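Local coordinates for protein alpha-L-arabinosidase (Xanthomonas axonopodis pv. citri, PDB 6D25) that probably removes L-arabinofuranosyl side groups from arabinoxylans, including doubly substituted internal xylose units, as a trimeric retaining glycoside hydrolase of family GH51, at residues A[46-55]-A[91-101]; A[339-348]-A[376-384]. All blocks are in the same frame, centred on the assembly; numbering follows the deposited sequence.

Interaction 1: residues A[46-55]-A[91-101]; sequences RQLFGQFAEH and VPNIRWPGGCF. With GOL (glycerol), chain G.
Strands 51-52 and 93-96 are the first two parallel strands of the (beta/alpha)8 barrel, and Gln51 faces Ile94 while Phe52 faces Arg95. The backbone ladder runs from Gln51 N to Asn93 O, from Arg95 N to Gln51 O (2.9 Å) and from Ala53 N to Arg95 O. At the start of strand 93-96, Asn93 ND2 gives a nearly straight bond to Gln47 OE1 (2.9 Å), in its own amide plane. Asn93 OD1 goes to Asn370. The Pro92 ring packs against the turn of residues 46-49, its CG 3.2 Å from Arg46 O. Water 1 links Arg46 NE to Pro92 O, and Arg46 also forms a salt bridge with Asp406.

Phe52 and Arg95 run side by side, the guanidinium over one face of the ring, planes 26° apart and CZ 4.2 Å from the ring centroid, a cation-pi stack. A bend at chi3 (62°) turns the guanidinium onto the ring, and NH2 also reaches Glu324 in a salt bridge. At the C-terminal end, Glu54 is extended past Gly98 and Gly99. Its OE2 takes a bond from Phe101 N (2.8 Å) on the anti side, 27° out of the carboxylate plane, and another from Trp125. Its OE1 is held by Gln373 and takes a bond (2.6 Å) from O1 of a glycerol, probably a crystallisation molecule, which accepts from Cys100 N. His55 N bonds Pro97 O. The His55 ring forms an offset stack with Phe101, with His55 CB over that ring's centre. Trp96 NE1 donates to His55 NE2 (2.9 Å) in the imidazole plane, while ND1 pairs with Glu130. These two bonds would fix the imidazole's rotation. Protein atoms likewise grip both Glu54 oxygens, and glycerol O1 marks where a hydroxyl can be taken up.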
loop_
_atom_site.group_PDB
_atom_site.type_symbol
_atom_site.label_atom_id
_atom_site.label_comp_id
_atom_site.label_asym_id
_atom_site.label_seq_id
_atom_site.Cartn_x
_atom_site.Cartn_y
_atom_site.Cartn_z
ATOM N N ARG A 46 0.203 33.978 -12.337
ATOM C CA ARG A 46 -0.819 33.645 -13.325
ATOM C C ARG A 46 -1.495 32.312 -12.995
ATOM O O ARG A 46 -2.625 32.115 -13.423
ATOM C CB ARG A 46 -0.250 33.604 -14.742
ATOM C CG ARG A 46 0.724 32.474 -15.048
ATOM C CD ARG A 46 1.208 32.620 -16.492
ATOM N NE ARG A 46 2.013 31.451 -16.883
ATOM C CZ ARG A 46 3.282 31.253 -16.609
ATOM N NH1 ARG A 46 3.988 32.189 -15.962
ATOM N NH2 ARG A 46 3.827 30.129 -17.064
ATOM N N GLN A 47 -0.843 31.425 -12.258
ATOM C CA GLN A 47 -1.403 30.098 -11.991
ATOM C C GLN A 47 -2.584 30.187 -11.011
ATOM O O GLN A 47 -3.268 29.194 -10.797
ATOM C CB GLN A 47 -0.347 29.148 -11.429
ATOM C CG GLN A 47 0.933 29.046 -12.240
ATOM C CD GLN A 47 0.731 28.649 -13.680
ATOM O OE1 GLN A 47 -0.259 28.032 -14.024
ATOM N NE2 GLN A 47 1.705 28.989 -14.514
ATOM N N LEU A 48 -2.849 31.375 -10.444
ATOM C CA LEU A 48 -4.067 31.576 -9.665
ATOM C C LEU A 48 -5.325 31.450 -10.539
ATOM O O LEU A 48 -6.434 31.305 -10.009
ATOM C CB LEU A 48 -4.001 32.971 -9.014
ATOM C CG LEU A 48 -2.971 33.127 -7.893
ATOM C CD1 LEU A 48 -3.018 34.535 -7.338
ATOM C CD2 LEU A 48 -3.177 32.104 -6.793
ATOM N N PHE A 49 -5.174 31.495 -11.842
ATOM C CA PHE A 49 -6.290 31.425 -12.795
ATOM C C PHE A 49 -6.376 30.039 -13.441
ATOM O O PHE A 49 -6.914 29.916 -14.552
ATOM C CB PHE A 49 -6.109 32.540 -13.839
ATOM C CG PHE A 49 -6.154 33.899 -13.182
ATOM C CD1 PHE A 49 -7.364 34.447 -12.804
ATOM C CD2 PHE A 49 -4.996 34.546 -12.798
ATOM C CE1 PHE A 49 -7.415 35.653 -12.101
ATOM C CE2 PHE A 49 -5.040 35.777 -12.165
ATOM C CZ PHE A 49 -6.256 36.312 -11.771
ATOM N N GLY A 50 -5.886 29.017 -12.751
ATOM C CA GLY A 50 -5.946 27.651 -13.253
ATOM C C GLY A 50 -7.368 27.150 -13.430
ATOM O O GLY A 50 -8.351 27.627 -12.770
ATOM N N GLN A 51 -7.485 26.202 -14.372
ATOM C CA GLN A 51 -8.722 25.517 -14.671
ATOM C C GLN A 51 -8.560 24.039 -14.273
ATOM O O GLN A 51 -7.469 23.559 -13.962
ATOM C CB GLN A 51 -9.067 25.659 -16.151
ATOM C CG GLN A 51 -9.190 27.104 -16.649
ATOM C CD GLN A 51 -10.479 27.782 -16.235
ATOM O OE1 GLN A 51 -11.457 27.145 -15.841
ATOM N NE2 GLN A 51 -10.489 29.106 -16.318
ATOM N N PHE A 52 -9.686 23.338 -14.275
ATOM C CA PHE A 52 -9.782 21.995 -13.757
ATOM C C PHE A 52 -10.820 21.239 -14.573
ATOM O O PHE A 52 -11.998 21.581 -14.540
ATOM C CB PHE A 52 -10.128 22.092 -12.263
ATOM C CG PHE A 52 -10.481 20.817 -11.557
ATOM C CD1 PHE A 52 -9.967 19.588 -11.974
ATOM C CD2 PHE A 52 -11.323 20.855 -10.457
ATOM C CE1 PHE A 52 -10.338 18.425 -11.318
ATOM C CE2 PHE A 52 -11.695 19.677 -9.812
ATOM C CZ PHE A 52 -11.197 18.475 -10.241
ATOM N N ALA A 53 -10.368 20.212 -15.307
ATOM C CA ALA A 53 -11.223 19.461 -16.198
ATOM C C ALA A 53 -11.223 17.976 -15.816
ATOM O O ALA A 53 -10.426 17.182 -16.379
ATOM C CB ALA A 53 -10.775 19.667 -17.613
ATOM N N GLU A 54 -12.116 17.587 -14.904
ATOM C CA GLU A 54 -12.279 16.206 -14.518
ATOM C C GLU A 54 -13.072 15.479 -15.593
ATOM O O GLU A 54 -13.925 16.077 -16.262
ATOM C CB GLU A 54 -13.012 16.106 -13.173
ATOM C CG GLU A 54 -13.165 14.700 -12.603
ATOM C CD GLU A 54 -13.574 14.641 -11.140
ATOM O OE1 GLU A 54 -13.889 15.721 -10.573
ATOM O OE2 GLU A 54 -13.595 13.526 -10.550
ATOM N N HIS A 55 -12.864 14.151 -15.665
ATOM C CA HIS A 55 -13.759 13.302 -16.449
ATOM C C HIS A 55 -15.066 13.165 -15.683
ATOM O O HIS A 55 -15.169 12.311 -14.793
ATOM C CB HIS A 55 -13.128 11.949 -16.741
ATOM C CG HIS A 55 -12.112 12.010 -17.819
ATOM N ND1 HIS A 55 -12.217 11.239 -18.923
ATOM C CD2 HIS A 55 -11.051 12.822 -18.010
ATOM C CE1 HIS A 55 -11.221 11.544 -19.753
ATOM N NE2 HIS A 55 -10.496 12.515 -19.220
ATOM N N VAL A 91 -5.600 30.755 -20.432
ATOM C CA VAL A 91 -5.585 29.735 -19.395
ATOM C C VAL A 91 -4.127 29.393 -19.064
ATOM O O VAL A 91 -3.379 29.019 -19.943
ATOM C CB VAL A 91 -6.379 28.495 -19.822
ATOM C CG1 VAL A 91 -6.219 27.386 -18.799
ATOM C CG2 VAL A 91 -7.853 28.798 -20.058
ATOM N N PRO A 92 -3.750 29.436 -17.779
ATOM C CA PRO A 92 -2.339 29.209 -17.410
ATOM C C PRO A 92 -1.975 27.730 -17.199
ATOM O O PRO A 92 -0.847 27.285 -17.497
ATOM C CB PRO A 92 -2.191 29.966 -16.078
ATOM C CG PRO A 92 -3.565 29.837 -15.448
ATOM C CD PRO A 92 -4.506 29.963 -16.643
ATOM N N ASN A 93 -2.924 26.963 -16.677
ATOM C CA ASN A 93 -2.769 25.494 -16.501
ATOM C C ASN A 93 -4.161 24.878 -16.423
ATOM O O ASN A 93 -5.139 25.581 -16.084
ATOM C CB ASN A 93 -1.911 25.133 -15.292
ATOM C CG ASN A 93 -2.647 25.191 -13.975
ATOM O OD1 ASN A 93 -3.458 24.294 -13.661
ATOM N ND2 ASN A 93 -2.326 26.184 -13.160
ATOM N N ILE A 94 -4.227 23.596 -16.764
ATOM C CA ILE A 94 -5.420 22.789 -16.557
ATOM C C ILE A 94 -5.024 21.544 -15.766
ATOM O O ILE A 94 -4.106 20.805 -16.190
ATOM C CB ILE A 94 -6.074 22.366 -17.883
ATOM C CG1 ILE A 94 -6.432 23.565 -18.761
ATOM C CG2 ILE A 94 -7.300 21.488 -17.588
ATOM C CD1 ILE A 94 -6.911 23.179 -20.160
ATOM N N ARG A 95 -5.747 21.300 -14.682
ATOM C CA ARG A 95 -5.608 20.062 -13.899
ATOM C C ARG A 95 -6.519 18.982 -14.484
ATOM O O ARG A 95 -7.699 19.241 -14.747
ATOM C CB ARG A 95 -5.952 20.282 -12.423
ATOM C CG ARG A 95 -5.749 18.994 -11.636
ATOM C CD ARG A 95 -5.693 18.935 -10.112
ATOM N NE ARG A 95 -6.881 19.347 -9.493
ATOM C CZ ARG A 95 -7.481 18.797 -8.428
ATOM N NH1 ARG A 95 -7.115 17.639 -7.851
ATOM N NH2 ARG A 95 -8.527 19.453 -7.974
ATOM N N TRP A 96 -5.966 17.801 -14.707
ATOM C CA TRP A 96 -6.643 16.685 -15.335
ATOM C C TRP A 96 -5.991 15.385 -14.868
ATOM O O TRP A 96 -4.777 15.392 -14.661
ATOM C CB TRP A 96 -6.565 16.859 -16.863
ATOM C CG TRP A 96 -6.987 15.686 -17.684
ATOM C CD1 TRP A 96 -8.232 15.469 -18.204
ATOM C CD2 TRP A 96 -6.177 14.593 -18.142
ATOM N NE1 TRP A 96 -8.243 14.312 -18.936
ATOM C CE2 TRP A 96 -7.011 13.752 -18.908
ATOM C CE3 TRP A 96 -4.844 14.223 -17.967
ATOM C CZ2 TRP A 96 -6.559 12.569 -19.479
ATOM C CZ3 TRP A 96 -4.378 13.063 -18.559
ATOM C CH2 TRP A 96 -5.234 12.230 -19.277
ATOM N N PRO A 97 -6.713 14.268 -14.711
ATOM C CA PRO A 97 -8.135 14.072 -15.024
ATOM C C PRO A 97 -9.084 14.079 -13.816
ATOM O O PRO A 97 -10.249 13.662 -13.918
ATOM C CB PRO A 97 -8.125 12.678 -15.656
ATOM C CG PRO A 97 -7.089 11.941 -14.837
ATOM C CD PRO A 97 -6.034 12.990 -14.596
ATOM N N GLY A 98 -8.645 14.594 -12.678
ATOM C CA GLY A 98 -9.500 14.742 -11.524
ATOM C C GLY A 98 -8.761 15.427 -10.395
ATOM O O GLY A 98 -7.658 15.892 -10.628
ATOM N N GLY A 99 -9.366 15.566 -9.203
ATOM C CA GLY A 99 -10.707 15.093 -8.923
ATOM C C GLY A 99 -10.735 13.650 -8.473
ATOM O O GLY A 99 -9.747 12.914 -8.619
ATOM N N CYS A 100 -11.901 13.236 -7.959
ATOM C CA CYS A 100 -12.167 11.851 -7.560
ATOM C C CYS A 100 -11.828 10.846 -8.682
ATOM O O CYS A 100 -11.340 9.746 -8.424
ATOM C CB CYS A 100 -13.608 11.721 -7.107
ATOM S SG CYS A 100 -13.936 12.663 -5.572
ATOM N N PHE A 101 -12.135 11.190 -9.917
ATOM C CA PHE A 101 -11.823 10.287 -11.046
ATOM C C PHE A 101 -10.336 9.909 -11.079
ATOM O O PHE A 101 -10.005 8.761 -11.417
ATOM C CB PHE A 101 -12.235 10.947 -12.348
ATOM C CG PHE A 101 -11.992 10.155 -13.604
ATOM C CD1 PHE A 101 -12.993 9.342 -14.120
ATOM C CD2 PHE A 101 -10.801 10.296 -14.307
ATOM C CE1 PHE A 101 -12.768 8.641 -15.295
ATOM C CE2 PHE A 101 -10.598 9.602 -15.490
ATOM C CZ PHE A 101 -11.585 8.760 -15.964
HETATM C C1 GOL G . -13.732 16.329 -7.261
HETATM O O1 GOL G . -13.963 15.153 -8.067
HETATM C C2 GOL G . -15.076 16.942 -6.768
HETATM O O2 GOL G . -14.766 17.818 -5.666
HETATM C C3 GOL G . -15.787 17.705 -7.889
HETATM O O3 GOL G . -15.062 18.865 -8.411
HETATM O O HOH W 1 1.161 29.001 -18.175
#

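Interaction 2: residues A[339-348]-A[376-384]; sequences FLQQQNSLRD and NVLQAMILT
Phe339 and Asn376 meet through water 2 where two loops pack at the C-terminal end of the (beta/alpha)8 barrel, one entering helix 346-361 and the other following strand 366-371. The water donates to Phe339 O and Asn376 O and accepts from Gln341 NE2. Leu340 O accepts from Leu378 N (3.0 Å), nearly along the C=O axis. The Leu340 and Leu378 side chains lie side by side, pointing the same way, with Leu340 CD1 3.8 Å from Leu378 CG. Gln342 crosses Leu378 obliquely. Its CG lies between its own backbone N and carbonyl carbon (chi1 61°), and the extended chain beyond lays the amide against the Leu378 backbone, Gln342 NE2 3.3 Å from Leu378 C. The amide itself bonds to Tyr329 and Thr327. Water 3 accepts from Gln342 N, and both waters 3 and 4 lie close to Leu378 O.

Gln343 OE1 takes the N-H of Asn344, and its amide end packs on Leu383 CD1. Asn344 points at the other loop, and ND2 comes within 2.9 Å of Ala380 O at a poor angle for a bond. Its OD1 is held by Thr394. Ser345 and Asp348 then form a capping box at the start of the helix. Asp348 OD2 receives Ser345 N with its anti lone pair, and OD1 bonds the Tyr329 and Thr327 hydroxyls. Extended Gln379, the centre of an inverse gamma turn, accepts from Thr327 N through OE1, its NE2 3.6 Å from Asp348 CB.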
loop_
_atom_site.group_PDB
_atom_site.type_symbol
_atom_site.label_atom_id
_atom_site.label_comp_id
_atom_site.label_asym_id
_atom_site.label_seq_id
_atom_site.Cartn_x
_atom_site.Cartn_y
_atom_site.Cartn_z
ATOM N N PHE A 339 -23.784 14.523 -12.930
ATOM C CA PHE A 339 -23.049 15.321 -13.950
ATOM C C PHE A 339 -22.776 16.762 -13.498
ATOM O O PHE A 339 -22.135 17.519 -14.222
ATOM C CB PHE A 339 -23.840 15.346 -15.257
ATOM C CG PHE A 339 -23.890 14.054 -16.029
ATOM C CD1 PHE A 339 -23.325 12.890 -15.527
ATOM C CD2 PHE A 339 -24.506 14.006 -17.268
ATOM C CE1 PHE A 339 -23.336 11.716 -16.280
ATOM C CE2 PHE A 339 -24.551 12.824 -18.001
ATOM C CZ PHE A 339 -23.928 11.688 -17.518
ATOM N N LEU A 340 -23.277 17.117 -12.314
ATOM C CA LEU A 340 -23.025 18.408 -11.664
ATOM C C LEU A 340 -23.282 19.589 -12.615
ATOM O O LEU A 340 -22.483 20.514 -12.652
ATOM C CB LEU A 340 -21.602 18.434 -11.137
ATOM C CG LEU A 340 -21.227 17.338 -10.149
ATOM C CD1 LEU A 340 -19.857 17.631 -9.555
ATOM C CD2 LEU A 340 -22.273 17.128 -9.045
ATOM N N GLN A 341 -24.417 19.595 -13.305
ATOM C CA GLN A 341 -24.739 20.668 -14.216
ATOM C C GLN A 341 -25.563 21.711 -13.474
ATOM O O GLN A 341 -26.605 21.405 -12.914
ATOM C CB GLN A 341 -25.480 20.139 -15.444
ATOM C CG GLN A 341 -24.647 19.118 -16.196
ATOM C CD GLN A 341 -25.314 18.535 -17.418
ATOM O OE1 GLN A 341 -26.546 18.626 -17.586
ATOM N NE2 GLN A 341 -24.482 17.914 -18.259
ATOM N N GLN A 342 -25.051 22.940 -13.447
ATOM C CA GLN A 342 -25.713 24.039 -12.774
ATOM C C GLN A 342 -25.550 25.285 -13.661
ATOM O O GLN A 342 -24.606 25.360 -14.457
ATOM C CB GLN A 342 -25.133 24.240 -11.373
ATOM C CG GLN A 342 -23.644 24.571 -11.359
ATOM C CD GLN A 342 -22.979 24.534 -9.991
ATOM O OE1 GLN A 342 -23.283 23.658 -9.177
ATOM N NE2 GLN A 342 -22.060 25.452 -9.743
ATOM N N GLN A 343 -26.440 26.252 -13.495
ATOM C CA GLN A 343 -26.296 27.515 -14.184
ATOM C C GLN A 343 -25.295 28.387 -13.413
ATOM O O GLN A 343 -24.737 28.030 -12.335
ATOM C CB GLN A 343 -27.661 28.209 -14.408
ATOM C CG GLN A 343 -28.208 28.068 -15.826
ATOM C CD GLN A 343 -27.391 28.815 -16.859
ATOM O OE1 GLN A 343 -26.439 29.509 -16.509
ATOM N NE2 GLN A 343 -27.736 28.678 -18.142
ATOM N N ASN A 344 -24.978 29.500 -14.052
ATOM C CA ASN A 344 -23.869 30.370 -13.692
ATOM C C ASN A 344 -24.379 31.802 -13.856
ATOM O O ASN A 344 -24.642 32.230 -14.993
ATOM C CB ASN A 344 -22.691 30.018 -14.596
ATOM C CG ASN A 344 -21.345 30.483 -14.104
ATOM O OD1 ASN A 344 -21.127 31.713 -13.925
ATOM N ND2 ASN A 344 -20.425 29.539 -14.002
ATOM N N SER A 345 -24.626 32.475 -12.717
ATOM C CA SER A 345 -25.327 33.734 -12.705
ATOM C C SER A 345 -24.382 34.866 -12.303
ATOM O O SER A 345 -23.203 34.659 -12.018
ATOM C CB SER A 345 -26.508 33.667 -11.748
ATOM O OG SER A 345 -26.046 33.720 -10.407
ATOM N N LEU A 346 -24.937 36.075 -12.247
ATOM C CA LEU A 346 -24.179 37.222 -11.723
ATOM C C LEU A 346 -23.594 36.904 -10.330
ATOM O O LEU A 346 -22.476 37.376 -9.988
ATOM C CB LEU A 346 -25.076 38.451 -11.674
ATOM C CG LEU A 346 -24.422 39.739 -11.181
ATOM C CD1 LEU A 346 -23.239 40.151 -12.055
ATOM C CD2 LEU A 346 -25.482 40.857 -11.083
ATOM N N ARG A 347 -24.325 36.133 -9.534
ATOM C CA ARG A 347 -23.842 35.743 -8.199
ATOM C C ARG A 347 -22.483 35.004 -8.318
ATOM O O ARG A 347 -21.550 35.220 -7.536
ATOM C CB ARG A 347 -24.898 34.867 -7.523
ATOM C CG ARG A 347 -24.563 34.471 -6.085
ATOM C CD ARG A 347 -25.661 33.655 -5.423
ATOM N NE ARG A 347 -25.976 32.450 -6.169
ATOM C CZ ARG A 347 -27.004 31.633 -5.870
ATOM N NH1 ARG A 347 -27.676 31.791 -4.737
ATOM N NH2 ARG A 347 -27.368 30.699 -6.734
ATOM N N ASP A 348 -22.383 34.127 -9.304
ATOM C CA ASP A 348 -21.153 33.340 -9.557
ATOM C C ASP A 348 -20.017 34.257 -10.005
ATOM O O ASP A 348 -18.858 34.034 -9.618
ATOM C CB ASP A 348 -21.442 32.203 -10.518
ATOM C CG ASP A 348 -22.483 31.271 -9.919
ATOM O OD1 ASP A 348 -22.148 30.642 -8.876
ATOM O OD2 ASP A 348 -23.651 31.245 -10.403
ATOM N N ASN A 376 -19.095 22.837 -18.567
ATOM C CA ASN A 376 -20.319 22.027 -18.333
ATOM C C ASN A 376 -20.445 21.488 -16.898
ATOM O O ASN A 376 -21.408 20.747 -16.645
ATOM C CB ASN A 376 -20.408 20.865 -19.324
ATOM C CG ASN A 376 -20.775 21.341 -20.710
ATOM O OD1 ASN A 376 -21.489 22.354 -20.817
ATOM N ND2 ASN A 376 -20.326 20.623 -21.734
ATOM N N VAL A 377 -19.518 21.788 -15.995
ATOM C CA VAL A 377 -19.470 21.119 -14.676
ATOM C C VAL A 377 -19.211 22.197 -13.619
ATOM O O VAL A 377 -18.276 23.013 -13.756
ATOM C CB VAL A 377 -18.342 20.074 -14.647
ATOM C CG1 VAL A 377 -18.103 19.529 -13.257
ATOM C CG2 VAL A 377 -18.622 18.941 -15.628
ATOM N N LEU A 378 -20.032 22.170 -12.579
ATOM C CA LEU A 378 -19.931 23.094 -11.457
ATOM C C LEU A 378 -19.827 24.541 -11.967
ATOM O O LEU A 378 -20.642 24.880 -12.782
ATOM C CB LEU A 378 -18.787 22.640 -10.539
ATOM C CG LEU A 378 -19.098 21.371 -9.738
ATOM C CD1 LEU A 378 -17.875 20.861 -9.005
ATOM C CD2 LEU A 378 -20.234 21.585 -8.754
ATOM N N GLN A 379 -18.886 25.362 -11.483
ATOM C CA GLN A 379 -18.876 26.811 -11.781
ATOM C C GLN A 379 -18.106 27.040 -13.084
ATOM O O GLN A 379 -17.020 27.636 -13.072
ATOM C CB GLN A 379 -18.275 27.628 -10.636
ATOM C CG GLN A 379 -18.515 29.125 -10.821
ATOM C CD GLN A 379 -18.052 30.003 -9.675
ATOM O OE1 GLN A 379 -17.804 29.511 -8.563
ATOM N NE2 GLN A 379 -17.967 31.304 -9.928
ATOM N N ALA A 380 -18.692 26.605 -14.205
ATOM C CA ALA A 380 -17.972 26.466 -15.451
ATOM C C ALA A 380 -17.660 27.800 -16.141
ATOM O O ALA A 380 -18.349 28.814 -15.951
ATOM C CB ALA A 380 -18.785 25.601 -16.365
ATOM N N MET A 381 -16.613 27.777 -16.992
ATOM C CA MET A 381 -16.340 28.884 -17.889
ATOM C C MET A 381 -17.350 28.906 -19.039
ATOM O O MET A 381 -17.728 29.963 -19.546
ATOM C CB MET A 381 -14.948 28.774 -18.528
ATOM C CG MET A 381 -13.780 28.786 -17.593
ATOM S SD MET A 381 -13.783 30.162 -16.393
ATOM C CE MET A 381 -14.477 29.349 -14.989
ATOM N N ILE A 382 -17.729 27.732 -19.484
ATOM C CA ILE A 382 -18.425 27.542 -20.746
ATOM C C ILE A 382 -19.470 26.448 -20.572
ATOM O O ILE A 382 -19.194 25.501 -19.854
ATOM C CB ILE A 382 -17.427 27.148 -21.866
ATOM C CG1 ILE A 382 -16.399 28.249 -22.108
ATOM C CG2 ILE A 382 -18.141 26.753 -23.153
ATOM C CD1 ILE A 382 -15.198 27.775 -22.885
ATOM N N LEU A 383 -20.633 26.611 -21.185
ATOM C CA LEU A 383 -21.647 25.581 -21.258
ATOM C C LEU A 383 -21.851 25.242 -22.741
ATOM O O LEU A 383 -21.868 26.151 -23.569
ATOM C CB LEU A 383 -22.964 26.036 -20.616
ATOM C CG LEU A 383 -22.837 26.598 -19.198
ATOM C CD1 LEU A 383 -24.194 27.058 -18.695
ATOM C CD2 LEU A 383 -22.312 25.544 -18.246
ATOM N N THR A 384 -21.917 23.959 -23.067
ATOM C CA THR A 384 -22.152 23.507 -24.434
ATOM C C THR A 384 -23.330 22.540 -24.455
ATOM O O THR A 384 -23.642 21.871 -23.472
ATOM C CB THR A 384 -20.947 22.804 -25.063
ATOM O OG1 THR A 384 -20.774 21.535 -24.446
ATOM C CG2 THR A 384 -19.669 23.592 -24.961
HETATM O O HOH W 2 -21.678 17.878 -16.890
HETATM O O HOH W 3 -22.351 23.269 -14.623
HETATM O O HOH W 4 -22.147 26.727 -14.368
#

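Overall arrangement
Interaction 1 joins the first two barrel strands, 51-52 and 93-96. Interaction 2 joins the loop that follows the eighth strand, 366-371, to the segment leading into helix 346-361. Strand 51-52 lies beside the eighth strand where the barrel closes, so the two contacts are neighbours, with centres about 15 Å apart. They touch where Gln51 OE1 packs 3.3 Å from Met381 CG. The glycerol beside Glu54, probably from the crystallisation liquor, also bonds Tyr268, Glu324 and Gln373. The same glycerol lies about 4 Å from the Leu378 side chain. Both contacts therefore line one pocket, polar on the Glu54 side and apolar at Leu378, consistent with a carbohydrate-binding site.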